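Lipoteichoic acid primase (PDB 4UOP) is the extracellular catalytic domain of a sulfatase-family enzyme from Listeria monocytogenes, an alpha/beta protein that holds a magnesium ion in its metal site. Local coordinates at residues W113-S118 and G336-I341; I341-M346 and Q356-T361; P84-L89 and Y256-L261; F68-T73 and D314-F319. One frame throughout, in Å; residues are numbered along the deposited sequence.

How the interactions relate
The four contacts run through one alpha/beta domain built round a mixed sheet. Interactions 1 and 2 are neighbours, with centres about 7 Å apart: they share I341, where the turn after strand 336-337 becomes helix 341-348, and D340 OD1 of the first reaches T361 N of the second. Interaction 4 lies about 16 Å from interaction 1, centre to centre, and touches it through E338 and I317. Interaction 3, about 14 Å from interaction 4, is nested inside the loop that 4 closes, and F68 packs on A257 and L86. Interactions 1, 3 and 4 join parts far apart in sequence, interaction 2 a helix to a nearby loop; interactions 2 and 3 lie on opposite sides of the chain's centre.

Interaction 1 of 4, residues W113-S118 and G336-I341; sequences WSVYTS and GGEIDI
S114 and V115, in the last turns of helix 107-117, lean on E338 and I339 in the tight turn between strand 336-337 and helix 341-348, so a helix of the sulfatase-family alpha/beta fold packs against a strand-to-helix connection. S114 is small enough to let the backbones close up. Its CB lies 3.8 Å from CB of E338 and equally near CG2 of I339, while its hydroxyl is turned back to the backbone oxygens of T102 and D110. The carboxylate of E338 likewise looks elsewhere, to the backbone nitrogen of T102, leaving its CB and CG as the greasy part of the contact. V115 answers with a branched methyl pair suited to a buried seam: CG2, beside the backbone N, comes within 3.8 Å of E338 CB and 3.9 Å of I341 CD1, and CG1 faces I341 CG2. S118 follows the helix with positive phi (52°) and makes the polar link across the contact. Its hydroxyl, held anti to the backbone N (chi1 -157°), also serves as acceptor for the nitrogen of G360. Its proton goes to the turn: S118 OG donates to I339 O over 2.7 Å, lying in the carbonyl plane at a C=O...O angle of 158°.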
# COMPACT_ATOMS: atom_id res chain seq x y z
N TRP B 113 -4.69 -11.66 8.95
CA TRP B 113 -4.23 -10.78 10.04
C TRP B 113 -5.39 -10.29 10.90
O TRP B 113 -5.34 -10.35 12.15
CB TRP B 113 -3.45 -9.57 9.48
CG TRP B 113 -3.03 -8.63 10.56
CD1 TRP B 113 -3.75 -7.59 11.06
CD2 TRP B 113 -1.83 -8.70 11.34
NE1 TRP B 113 -3.06 -6.99 12.09
CE2 TRP B 113 -1.88 -7.65 12.27
CE3 TRP B 113 -0.71 -9.53 11.32
CZ2 TRP B 113 -0.86 -7.41 13.19
CZ3 TRP B 113 0.31 -9.30 12.23
CH2 TRP B 113 0.23 -8.25 13.14
N SER B 114 -6.41 -9.76 10.23
CA SER B 114 -7.60 -9.20 10.87
C SER B 114 -8.32 -10.25 11.71
O SER B 114 -8.68 -10.01 12.86
CB SER B 114 -8.56 -8.66 9.81
OG SER B 114 -8.05 -7.49 9.22
N VAL B 115 -8.49 -11.43 11.13
CA VAL B 115 -9.21 -12.49 11.81
C VAL B 115 -8.43 -13.03 13.02
O VAL B 115 -9.00 -13.17 14.11
CB VAL B 115 -9.59 -13.60 10.82
CG1 VAL B 115 -10.22 -14.78 11.53
CG2 VAL B 115 -10.55 -13.02 9.78
N TYR B 116 -7.15 -13.31 12.85
CA TYR B 116 -6.38 -13.92 13.95
C TYR B 116 -6.11 -12.95 15.11
O TYR B 116 -6.09 -13.37 16.26
CB TYR B 116 -5.05 -14.49 13.47
CG TYR B 116 -5.11 -15.46 12.31
CD1 TYR B 116 -6.21 -16.26 12.10
CD2 TYR B 116 -4.04 -15.57 11.42
CE1 TYR B 116 -6.26 -17.13 11.03
CE2 TYR B 116 -4.08 -16.43 10.35
CZ TYR B 116 -5.19 -17.20 10.15
OH TYR B 116 -5.24 -18.06 9.06
N THR B 117 -5.87 -11.67 14.78
CA THR B 117 -5.37 -10.71 15.76
C THR B 117 -6.42 -9.74 16.30
O THR B 117 -6.19 -9.14 17.36
CB THR B 117 -4.20 -9.84 15.21
OG1 THR B 117 -4.67 -8.91 14.22
CG2 THR B 117 -3.11 -10.70 14.63
N SER B 118 -7.53 -9.56 15.58
CA SER B 118 -8.49 -8.51 15.89
C SER B 118 -7.81 -7.14 16.00
O SER B 118 -8.14 -6.33 16.87
CB SER B 118 -9.27 -8.85 17.17
OG SER B 118 -10.51 -8.16 17.22
N GLY B 336 -20.56 -6.21 10.71
CA GLY B 336 -19.29 -6.70 11.18
C GLY B 336 -18.26 -6.67 10.09
O GLY B 336 -18.58 -6.50 8.91
N GLY B 337 -17.01 -6.82 10.51
CA GLY B 337 -15.88 -6.98 9.60
C GLY B 337 -14.98 -8.09 10.08
O GLY B 337 -15.21 -8.68 11.15
N GLU B 338 -13.95 -8.40 9.30
CA GLU B 338 -13.08 -9.51 9.64
C GLU B 338 -12.46 -9.36 11.04
O GLU B 338 -12.29 -10.34 11.73
CB GLU B 338 -12.03 -9.73 8.57
CG GLU B 338 -12.62 -10.47 7.37
CD GLU B 338 -11.92 -10.23 6.05
OE1 GLU B 338 -11.35 -9.12 5.82
OE2 GLU B 338 -11.98 -11.15 5.21
N ILE B 339 -12.15 -8.14 11.44
CA ILE B 339 -11.63 -7.93 12.80
C ILE B 339 -12.57 -8.35 13.93
O ILE B 339 -12.14 -8.49 15.08
CB ILE B 339 -11.23 -6.46 13.06
CG1 ILE B 339 -12.41 -5.52 12.80
CG2 ILE B 339 -10.01 -6.09 12.23
CD1 ILE B 339 -12.22 -4.16 13.42
N ASP B 340 -13.86 -8.49 13.62
CA ASP B 340 -14.87 -8.86 14.61
C ASP B 340 -15.04 -10.37 14.83
O ASP B 340 -15.76 -10.79 15.73
CB ASP B 340 -16.22 -8.25 14.23
CG ASP B 340 -16.16 -6.72 14.12
OD1 ASP B 340 -15.61 -6.09 15.06
OD2 ASP B 340 -16.61 -6.15 13.09
N ILE B 341 -14.41 -11.19 13.99
CA ILE B 341 -14.62 -12.63 14.09
C ILE B 341 -14.12 -13.20 15.43
O ILE B 341 -14.83 -13.99 16.05
CB ILE B 341 -14.05 -13.38 12.87
CG1 ILE B 341 -14.89 -13.02 11.64
CG2 ILE B 341 -14.07 -14.88 13.13
CD1 ILE B 341 -14.40 -13.60 10.31

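Interaction 2 of 4, residues I341-M346 and Q356-T361; sequences IMPTVM and QIMFGT
Q356 meets M342 at one end of a mainly apolar seam in which an irregular loop of the sulfatase-like alpha/beta domain is laid along the first turns of helix 341-348, the loop leading on toward strand 371-373. The methionine is stretched out fully, with CG anti to the backbone N (chi1 176°), and this reach carries its methyl to the amide of Q356: CE lies 3.5 Å from NE2, and the two long side chains cross at about a right angle. An unbranched, pliable residue suits such a span, and M342 also touches M139 and L142 of helix 139-144.

M358 is the middle of the contact. It starts with CG beside the backbone N and bends at its last torsion (chi3 -61°), which lays the sulfur over the face of the P343 ring and turns the methyl out to its CB, CE 3.8 Å from P343 CB. SD also rests 4.1 Å from M342 CG; proline and methionine run past one another in opposite directions. A proline fits this early position because an amide in the first turn of a helix has no carbonyl of that helix to bind, and its ring offers a rigid apolar surface.

G360 has no side chain to hold the ring away from the chain, so P343 CG sits 3.6 Å from G360 C. At T361 the same CG lies 3.6 Å from the backbone nitrogen, which donates a hydrogen bond to D340 OD1. T344, whose hydroxyl bonds to the backbone of D340 and I363, borders this end with OG1 3.6 Å from T361 O.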
# COMPACT_ATOMS: atom_id res chain seq x y z
N ILE B 341 -14.41 -11.19 13.99
CA ILE B 341 -14.62 -12.63 14.09
C ILE B 341 -14.12 -13.20 15.43
O ILE B 341 -14.83 -13.99 16.05
CB ILE B 341 -14.05 -13.38 12.87
CG1 ILE B 341 -14.89 -13.02 11.64
CG2 ILE B 341 -14.07 -14.88 13.13
CD1 ILE B 341 -14.40 -13.60 10.31
N MET B 342 -12.95 -12.76 15.90
CA MET B 342 -12.40 -13.32 17.15
C MET B 342 -13.30 -13.06 18.37
O MET B 342 -13.70 -14.01 19.04
CB MET B 342 -10.98 -12.81 17.42
CG MET B 342 -10.45 -13.29 18.76
SD MET B 342 -8.77 -12.79 19.11
CE MET B 342 -8.62 -13.47 20.76
N PRO B 343 -13.63 -11.79 18.66
CA PRO B 343 -14.50 -11.58 19.83
C PRO B 343 -15.86 -12.28 19.73
O PRO B 343 -16.38 -12.75 20.74
CB PRO B 343 -14.64 -10.05 19.91
CG PRO B 343 -14.21 -9.54 18.57
CD PRO B 343 -13.20 -10.51 18.06
N THR B 344 -16.40 -12.40 18.51
CA THR B 344 -17.67 -13.07 18.31
C THR B 344 -17.54 -14.56 18.65
O THR B 344 -18.38 -15.14 19.35
CB THR B 344 -18.17 -12.86 16.85
OG1 THR B 344 -18.32 -11.46 16.58
CG2 THR B 344 -19.51 -13.55 16.58
N VAL B 345 -16.48 -15.19 18.14
CA VAL B 345 -16.27 -16.60 18.36
C VAL B 345 -15.89 -16.93 19.81
O VAL B 345 -16.38 -17.91 20.37
CB VAL B 345 -15.20 -17.15 17.38
CG1 VAL B 345 -14.80 -18.58 17.75
CG2 VAL B 345 -15.77 -17.10 15.97
N MET B 346 -15.05 -16.11 20.42
CA MET B 346 -14.65 -16.35 21.80
C MET B 346 -15.88 -16.35 22.72
O MET B 346 -15.96 -17.17 23.64
CB MET B 346 -13.62 -15.32 22.28
CG MET B 346 -12.28 -15.35 21.56
SD MET B 346 -11.42 -16.95 21.53
CE MET B 346 -12.09 -17.67 20.02
N GLN B 356 -6.77 -8.92 27.01
CA GLN B 356 -6.32 -8.93 25.64
C GLN B 356 -7.02 -7.83 24.85
O GLN B 356 -8.25 -7.71 24.85
CB GLN B 356 -6.56 -10.29 24.99
CG GLN B 356 -6.12 -10.32 23.53
CD GLN B 356 -5.81 -11.71 23.02
OE1 GLN B 356 -5.65 -12.64 23.79
NE2 GLN B 356 -5.71 -11.84 21.71
N ILE B 357 -6.21 -7.01 24.18
CA ILE B 357 -6.72 -5.90 23.40
C ILE B 357 -7.33 -6.46 22.11
O ILE B 357 -6.71 -7.28 21.43
CB ILE B 357 -5.59 -4.89 23.12
CG1 ILE B 357 -5.26 -4.13 24.41
CG2 ILE B 357 -6.01 -3.90 22.04
CD1 ILE B 357 -3.88 -3.52 24.44
N MET B 358 -8.57 -6.09 21.84
CA MET B 358 -9.27 -6.47 20.61
C MET B 358 -9.92 -5.21 20.04
O MET B 358 -10.65 -4.51 20.75
CB MET B 358 -10.33 -7.56 20.87
CG MET B 358 -9.77 -8.93 21.29
SD MET B 358 -11.05 -10.20 21.40
CE MET B 358 -12.14 -9.55 22.68
N PHE B 359 -9.66 -4.92 18.77
CA PHE B 359 -10.27 -3.76 18.12
C PHE B 359 -11.61 -4.12 17.52
O PHE B 359 -12.40 -3.25 17.21
CB PHE B 359 -9.33 -3.17 17.09
CG PHE B 359 -8.15 -2.48 17.71
CD1 PHE B 359 -7.06 -3.22 18.15
CD2 PHE B 359 -8.18 -1.12 17.94
CE1 PHE B 359 -6.00 -2.58 18.78
CE2 PHE B 359 -7.11 -0.48 18.56
CZ PHE B 359 -6.03 -1.22 18.98
N GLY B 360 -11.86 -5.41 17.36
CA GLY B 360 -13.17 -5.89 16.94
C GLY B 360 -14.14 -5.96 18.08
O GLY B 360 -13.75 -5.78 19.25
N THR B 361 -15.39 -6.24 17.74
CA THR B 361 -16.51 -6.30 18.66
C THR B 361 -17.30 -7.60 18.46
O THR B 361 -17.42 -8.09 17.34
CB THR B 361 -17.44 -5.09 18.41
OG1 THR B 361 -16.68 -3.88 18.53
CG2 THR B 361 -18.60 -5.05 19.38

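Interaction 3 of 4, residues P84-L89 and Y256-L261; sequences PTLDGL and YADKQL
The carboxylate of D258 is met at its oxygen edge by two consecutive N-H groups from the start of helix 84-89, each through a syn lone pair, while T85 CB and OG1 stand off its plane to one side, CB 3.2 Å from D258 OD1. T85 N donates to OD1 over 2.9 Å, with an N-H...O angle of 158°, and L86 N donates to OD2 over 3.1 Å. The paired grip holds the carboxylate against rotation, and D258 reaches it with CG anti to its own backbone N (chi1 174°). P84 CD leans on the other face, 3.3 Å from D258 OD1; a proline, lacking an amide proton, suits the first place of a helix.

T85 OG1 lies 2.9 Å from D258 O and 3.1 Å from D258 OD1, and its one proton can serve either oxygen. Here helix 84-89 meets the long helix 246-271 of the sulfatase-family alpha/beta fold, the segment axes approaching to 8.8 Å at 55°. The acid's charge sits at the amino end of the short helix, whose dipole would probably stabilise it. Toward the sheet, L86 and L261 pack on F320 and F281, and cross at about a right angle with CD2 of L86 4.0 Å from CD2 of L261.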
# COMPACT_ATOMS: atom_id res chain seq x y z
N PRO B 84 -24.81 -22.83 -4.49
CA PRO B 84 -25.86 -23.57 -3.79
C PRO B 84 -25.49 -24.02 -2.36
O PRO B 84 -26.38 -24.07 -1.52
CB PRO B 84 -26.11 -24.79 -4.69
CG PRO B 84 -24.86 -24.94 -5.49
CD PRO B 84 -24.31 -23.56 -5.67
N THR B 85 -24.23 -24.31 -2.07
CA THR B 85 -23.82 -24.66 -0.69
C THR B 85 -24.11 -23.49 0.24
O THR B 85 -24.74 -23.68 1.29
CB THR B 85 -22.33 -25.05 -0.59
OG1 THR B 85 -22.09 -26.21 -1.38
CG2 THR B 85 -21.90 -25.37 0.85
N LEU B 86 -23.67 -22.29 -0.12
CA LEU B 86 -23.89 -21.11 0.75
C LEU B 86 -25.37 -20.79 0.84
O LEU B 86 -25.86 -20.44 1.89
CB LEU B 86 -23.11 -19.89 0.25
CG LEU B 86 -21.58 -19.98 0.25
CD1 LEU B 86 -20.97 -18.61 -0.09
CD2 LEU B 86 -21.04 -20.50 1.57
N ASP B 87 -26.09 -20.92 -0.27
CA ASP B 87 -27.52 -20.63 -0.28
C ASP B 87 -28.26 -21.57 0.68
O ASP B 87 -29.13 -21.12 1.42
CB ASP B 87 -28.10 -20.75 -1.69
CG ASP B 87 -27.40 -19.84 -2.70
OD1 ASP B 87 -26.64 -18.91 -2.31
OD2 ASP B 87 -27.60 -20.07 -3.91
N GLY B 88 -27.90 -22.85 0.67
CA GLY B 88 -28.48 -23.86 1.55
C GLY B 88 -28.19 -23.60 3.02
O GLY B 88 -29.02 -23.88 3.88
N LEU B 89 -27.01 -23.07 3.33
CA LEU B 89 -26.65 -22.76 4.73
C LEU B 89 -27.49 -21.65 5.36
O LEU B 89 -27.57 -21.58 6.58
CB LEU B 89 -25.18 -22.34 4.83
CG LEU B 89 -24.13 -23.42 4.67
CD1 LEU B 89 -22.76 -22.76 4.60
CD2 LEU B 89 -24.20 -24.43 5.80
N TYR B 256 -17.06 -23.97 -8.43
CA TYR B 256 -16.20 -25.08 -8.06
C TYR B 256 -15.86 -25.03 -6.56
O TYR B 256 -15.97 -26.02 -5.84
CB TYR B 256 -14.93 -25.08 -8.90
CG TYR B 256 -13.92 -26.06 -8.39
CD1 TYR B 256 -14.01 -27.42 -8.71
CD2 TYR B 256 -12.89 -25.65 -7.52
CE1 TYR B 256 -13.10 -28.32 -8.20
CE2 TYR B 256 -11.98 -26.55 -7.02
CZ TYR B 256 -12.09 -27.88 -7.36
OH TYR B 256 -11.18 -28.77 -6.82
N ALA B 257 -15.43 -23.86 -6.11
CA ALA B 257 -15.04 -23.70 -4.71
C ALA B 257 -16.22 -23.99 -3.76
O ALA B 257 -16.05 -24.66 -2.75
CB ALA B 257 -14.48 -22.30 -4.49
N ASP B 258 -17.39 -23.49 -4.11
CA ASP B 258 -18.61 -23.74 -3.34
C ASP B 258 -18.99 -25.23 -3.34
O ASP B 258 -19.40 -25.79 -2.31
CB ASP B 258 -19.75 -22.86 -3.86
CG ASP B 258 -21.08 -23.16 -3.21
OD1 ASP B 258 -21.77 -24.14 -3.63
OD2 ASP B 258 -21.48 -22.39 -2.30
N LYS B 259 -18.85 -25.89 -4.49
CA LYS B 259 -19.09 -27.33 -4.56
C LYS B 259 -18.18 -28.12 -3.61
O LYS B 259 -18.65 -29.00 -2.88
CB LYS B 259 -18.87 -27.83 -5.98
CG LYS B 259 -19.12 -29.32 -6.16
CD LYS B 259 -19.14 -29.64 -7.65
CE LYS B 259 -19.35 -31.12 -7.93
NZ LYS B 259 -18.05 -31.76 -8.21
N GLN B 260 -16.89 -27.81 -3.62
CA GLN B 260 -15.92 -28.54 -2.81
C GLN B 260 -16.15 -28.24 -1.33
O GLN B 260 -16.03 -29.13 -0.50
CB GLN B 260 -14.48 -28.21 -3.22
CG GLN B 260 -14.13 -28.71 -4.63
CD GLN B 260 -14.45 -30.18 -4.84
OE1 GLN B 260 -14.27 -31.01 -3.94
NE2 GLN B 260 -14.89 -30.52 -6.05
N LEU B 261 -16.54 -27.01 -1.03
CA LEU B 261 -16.94 -26.67 0.35
C LEU B 261 -18.12 -27.52 0.82
O LEU B 261 -18.11 -28.05 1.93
CB LEU B 261 -17.28 -25.19 0.46
CG LEU B 261 -17.66 -24.71 1.87
CD1 LEU B 261 -16.46 -24.82 2.81
CD2 LEU B 261 -18.19 -23.29 1.81

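Interaction 4 of 4, residues F68-T73 and D314-F319; sequences FQRNLT and DYRIPF
This is a buried, mixed polar and apolar contact between the loop after strand 59-65, a loop whose neighbour E66 is a magnesium ligand, and the segment leading from helix 312-315 into strand 319-322. At its middle R70 N donates to R316 O over 2.9 Å, from above the carbonyl plane, 47° out of it. A water accepts from N71 N at 2.8 Å and also bonds to R316 O. R70 runs across R316, its CG over one face of the R316 guanidinium, 3.5 Å from NH2. The like charges are probably tolerated because D313 pairs with R316 NH1, while N97 and Q90 take R70 NH2.

In the sulfatase-like fold both strands belong to the mixed sheet, and the contact joins the loop following 59-65 to the lead-in to 319-322. N71 bends toward the helix end, CG between its backbone N and carbonyl carbon (chi1 65°), and ND2 donates to D314 OD1 over 2.9 Å, nearly along the C-O axis of a carboxylate turned 88° from the amide. OD1 is also bonded to the hydroxyl of T290, and ND2 to D313 OD2. Q69 NE2 donates to N71 OD1 over 2.9 Å, while Q69 OE1 takes the backbone N-H groups of I287 and I288. P318 is a compact apolar wedge, its CG at the edge of the F68 ring and 3.8 Å from F68 CB.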
# COMPACT_ATOMS: atom_id res chain seq x y z
N PHE B 68 -14.54 -14.56 -2.67
CA PHE B 68 -16.01 -14.56 -2.58
C PHE B 68 -16.51 -13.18 -2.11
O PHE B 68 -16.00 -12.64 -1.11
CB PHE B 68 -16.50 -15.62 -1.58
CG PHE B 68 -16.61 -17.03 -2.13
CD1 PHE B 68 -15.53 -17.65 -2.73
CD2 PHE B 68 -17.78 -17.76 -1.97
CE1 PHE B 68 -15.63 -18.96 -3.20
CE2 PHE B 68 -17.89 -19.07 -2.43
CZ PHE B 68 -16.80 -19.68 -3.02
N GLN B 69 -17.50 -12.61 -2.80
CA GLN B 69 -18.12 -11.35 -2.39
C GLN B 69 -19.63 -11.52 -2.40
O GLN B 69 -20.20 -12.18 -3.27
CB GLN B 69 -17.69 -10.17 -3.27
CG GLN B 69 -18.00 -10.33 -4.75
CD GLN B 69 -17.21 -9.33 -5.58
OE1 GLN B 69 -16.02 -9.52 -5.80
NE2 GLN B 69 -17.87 -8.26 -6.03
N ARG B 70 -20.28 -10.88 -1.43
CA ARG B 70 -21.70 -11.12 -1.20
C ARG B 70 -22.59 -10.81 -2.40
O ARG B 70 -23.56 -11.53 -2.63
CB ARG B 70 -22.20 -10.36 0.03
CG ARG B 70 -23.59 -10.76 0.49
CD ARG B 70 -23.71 -12.26 0.66
NE ARG B 70 -24.92 -12.68 1.36
CZ ARG B 70 -25.45 -13.91 1.29
NH1 ARG B 70 -24.93 -14.84 0.49
NH2 ARG B 70 -26.53 -14.21 2.02
N ASN B 71 -22.27 -9.76 -3.16
CA ASN B 71 -23.11 -9.39 -4.32
C ASN B 71 -22.91 -10.30 -5.54
O ASN B 71 -23.59 -10.14 -6.56
CB ASN B 71 -23.00 -7.91 -4.67
CG ASN B 71 -21.62 -7.49 -5.15
OD1 ASN B 71 -20.77 -8.30 -5.50
ND2 ASN B 71 -21.41 -6.18 -5.19
N LEU B 72 -22.00 -11.26 -5.43
CA LEU B 72 -21.90 -12.33 -6.43
C LEU B 72 -22.05 -13.72 -5.80
O LEU B 72 -21.38 -14.66 -6.18
CB LEU B 72 -20.58 -12.20 -7.20
CG LEU B 72 -20.42 -10.90 -7.99
CD1 LEU B 72 -19.01 -10.79 -8.54
CD2 LEU B 72 -21.43 -10.81 -9.13
N THR B 73 -22.89 -13.81 -4.78
CA THR B 73 -23.31 -15.08 -4.24
C THR B 73 -24.82 -15.12 -4.31
O THR B 73 -25.47 -14.10 -4.51
CB THR B 73 -22.87 -15.28 -2.78
OG1 THR B 73 -23.51 -14.31 -1.95
CG2 THR B 73 -21.35 -15.17 -2.65
N ASP B 314 -19.51 -3.59 -2.90
CA ASP B 314 -18.50 -4.60 -3.25
C ASP B 314 -17.71 -5.12 -2.08
O ASP B 314 -17.28 -6.26 -2.07
CB ASP B 314 -17.51 -4.05 -4.28
CG ASP B 314 -18.09 -3.96 -5.69
OD1 ASP B 314 -19.11 -4.62 -5.99
OD2 ASP B 314 -17.48 -3.26 -6.50
N TYR B 315 -17.54 -4.30 -1.04
CA TYR B 315 -16.76 -4.71 0.10
C TYR B 315 -17.48 -5.73 0.99
O TYR B 315 -16.89 -6.26 1.92
CB TYR B 315 -16.33 -3.49 0.92
CG TYR B 315 -15.12 -2.76 0.37
CD1 TYR B 315 -14.85 -2.74 -0.99
CD2 TYR B 315 -14.27 -2.06 1.21
CE1 TYR B 315 -13.75 -2.06 -1.50
CE2 TYR B 315 -13.18 -1.36 0.71
CZ TYR B 315 -12.93 -1.37 -0.65
OH TYR B 315 -11.86 -0.68 -1.19
N ARG B 316 -18.75 -6.01 0.71
CA ARG B 316 -19.44 -7.05 1.43
C ARG B 316 -18.91 -8.42 1.03
O ARG B 316 -18.81 -8.74 -0.17
CB ARG B 316 -20.95 -6.99 1.20
CG ARG B 316 -21.61 -5.63 1.46
CD ARG B 316 -22.82 -5.40 0.55
NE ARG B 316 -23.80 -6.37 0.80
CZ ARG B 316 -24.64 -6.90 -0.07
NH1 ARG B 316 -24.71 -6.56 -1.35
NH2 ARG B 316 -25.46 -7.79 0.41
N ILE B 317 -18.63 -9.24 2.04
CA ILE B 317 -18.14 -10.59 1.87
C ILE B 317 -19.15 -11.51 2.54
O ILE B 317 -19.77 -11.12 3.55
CB ILE B 317 -16.73 -10.80 2.48
CG1 ILE B 317 -16.63 -10.15 3.86
CG2 ILE B 317 -15.69 -10.19 1.56
CD1 ILE B 317 -15.40 -10.50 4.68
N PRO B 318 -19.32 -12.73 2.02
CA PRO B 318 -20.23 -13.61 2.75
C PRO B 318 -19.70 -13.97 4.14
O PRO B 318 -18.48 -14.00 4.35
CB PRO B 318 -20.33 -14.84 1.85
CG PRO B 318 -19.04 -14.84 1.08
CD PRO B 318 -18.71 -13.40 0.85
N PHE B 319 -20.62 -14.23 5.05
CA PHE B 319 -20.32 -14.61 6.42
C PHE B 319 -21.41 -15.54 6.93
O PHE B 319 -22.59 -15.17 6.93
CB PHE B 319 -20.22 -13.39 7.33
CG PHE B 319 -19.95 -13.72 8.77
CD1 PHE B 319 -18.66 -14.00 9.20
CD2 PHE B 319 -20.98 -13.81 9.68
CE1 PHE B 319 -18.41 -14.33 10.52
CE2 PHE B 319 -20.74 -14.14 11.00
CZ PHE B 319 -19.46 -14.41 11.42
O HOH W 1 -20.38 -7.79 -2.39